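Local coordinates for U4/U6 snRNA-associated-splicing factor PRP24 (Saccharomyces cerevisiae, PDB 4N0T), which binds U6 snRNA, anneals it with U4 snRNA and thereby acts as a recycling factor of the spliceosome, at residues 338-341 / 342-345. Sequence-based numbering, arbitrary orientation.
Sequences MILN and GSQF
Leu340 and Ser343 are the first and last residues of a type II beta turn, with Asn341 and Gly342 at its corners, that carries the chain from the end of helix 330-340 into the short edge strand 344-345, the passage from the second helix of an RRM fold, here the occluded RNA-recognition motif, to the short extra strand that pairs with the last strand, 348-353. Gly342 takes the third place of the turn. Its phi of 89° is positive, and a side chain at these backbone angles would be jammed against the carbonyl oxygen of Asn341, so glycine suits the site. Asn341, just before it, is the first residue to leave helical geometry; its CB lies 3.5 Å from Gly342 N, while its OD1 accepts a hydrogen bond from the backbone N of Ser352 on the neighbouring strand 348-353. Ser343 closes the turn with two bonds to one acceptor. Its backbone N reaches Leu340 O at 3.0 Å, the bond that closes the turn. The hydroxyl donates to the same oxygen, OG to Leu340 O at 2.7 Å, from a position tilted 17° from the carbonyl plane. A chi1 of 68° sets OG between the backbone N and carbonyl carbon of Ser343 and turns it back toward the helix end; serine is short enough to make this return. With an alanine here, Leu340 O would probably keep the amide bond but lose its second donor, leaving the turn less firmly closed. Beyond it, Gln344 and Phe345 form the strand, the polar side chain exposed and the aromatic one buried, its ring meeting Phe299 edge-to-face. Leu340 suits the inner side of the helix end, where its side chain packs on Phe299, Leu300 and Ile282, and its methyl CD2 lies 3.9 Å from Ser343 OG.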
loop_
_atom_site.group_PDB
_atom_site.type_symbol
_atom_site.label_atom_id
_atom_site.label_comp_id
_atom_site.label_asym_id
_atom_site.label_seq_id
_atom_site.Cartn_x
_atom_site.Cartn_y
_atom_site.Cartn_z
ATOM N N MET A 338 27.391 -3.878 9.655
ATOM C CA MET A 338 28.438 -2.870 9.498
ATOM C C MET A 338 28.235 -1.973 8.271
ATOM O O MET A 338 28.295 -0.742 8.371
ATOM C CB MET A 338 29.804 -3.556 9.416
ATOM C CG MET A 338 30.932 -2.583 9.169
ATOM S SD MET A 338 32.477 -3.437 8.789
ATOM C CE MET A 338 32.728 -4.389 10.291
ATOM N N ILE A 339 28.019 -2.595 7.116
ATOM C CA ILE A 339 27.845 -1.863 5.863
ATOM C C ILE A 339 26.634 -0.926 5.887
ATOM O O ILE A 339 26.699 0.212 5.429
ATOM C CB ILE A 339 27.723 -2.837 4.664
ATOM C CG1 ILE A 339 29.080 -3.472 4.339
ATOM C CG2 ILE A 339 27.185 -2.124 3.427
ATOM C CD1 ILE A 339 29.014 -4.491 3.203
ATOM N N LEU A 340 25.513 -1.397 6.419
ATOM C CA LEU A 340 24.290 -0.606 6.303
ATOM C C LEU A 340 24.189 0.565 7.277
ATOM O O LEU A 340 23.501 1.546 6.994
ATOM C CB LEU A 340 23.051 -1.511 6.424
ATOM C CG LEU A 340 22.828 -2.335 5.154
ATOM C CD1 LEU A 340 21.756 -3.389 5.352
ATOM C CD2 LEU A 340 22.445 -1.409 4.023
ATOM N N ASN A 341 24.851 0.468 8.428
ATOM C CA ASN A 341 24.707 1.511 9.441
ATOM C C ASN A 341 25.302 2.806 8.912
ATOM O O ASN A 341 26.493 2.859 8.585
ATOM C CB ASN A 341 25.387 1.117 10.752
ATOM C CG ASN A 341 25.015 2.038 11.902
ATOM O OD1 ASN A 341 23.843 2.379 12.095
ATOM N ND2 ASN A 341 26.018 2.460 12.669
ATOM N N GLY A 342 24.479 3.841 8.803
ATOM C CA GLY A 342 24.952 5.113 8.292
ATOM C C GLY A 342 24.863 5.282 6.781
ATOM O O GLY A 342 25.209 6.344 6.241
ATOM N N SER A 343 24.411 4.245 6.085
ATOM C CA SER A 343 24.165 4.348 4.650
ATOM C C SER A 343 22.977 5.283 4.387
ATOM O O SER A 343 22.269 5.679 5.319
ATOM C CB SER A 343 23.896 2.969 4.057
ATOM O OG SER A 343 22.670 2.459 4.538
ATOM N N GLN A 344 22.767 5.657 3.125
ATOM C CA GLN A 344 21.657 6.540 2.784
ATOM C C GLN A 344 20.565 5.786 2.040
ATOM O O GLN A 344 20.842 5.045 1.088
ATOM C CB GLN A 344 22.130 7.737 1.941
ATOM C CG GLN A 344 22.780 8.859 2.749
ATOM C CD GLN A 344 22.522 10.232 2.148
ATOM O OE1 GLN A 344 22.147 10.355 0.978
ATOM N NE2 GLN A 344 22.709 11.272 2.953
ATOM N N PHE A 345 19.325 5.982 2.480
ATOM C CA PHE A 345 18.167 5.403 1.814
ATOM C C PHE A 345 17.120 6.498 1.635
ATOM O O PHE A 345 16.728 7.153 2.608
ATOM C CB PHE A 345 17.618 4.235 2.646
ATOM C CG PHE A 345 16.403 3.574 2.054
ATOM C CD1 PHE A 345 16.511 2.750 0.938
ATOM C CD2 PHE A 345 15.156 3.748 2.638
ATOM C CE1 PHE A 345 15.383 2.124 0.405
ATOM C CE2 PHE A 345 14.025 3.131 2.109
ATOM C CZ PHE A 345 14.140 2.316 0.993
#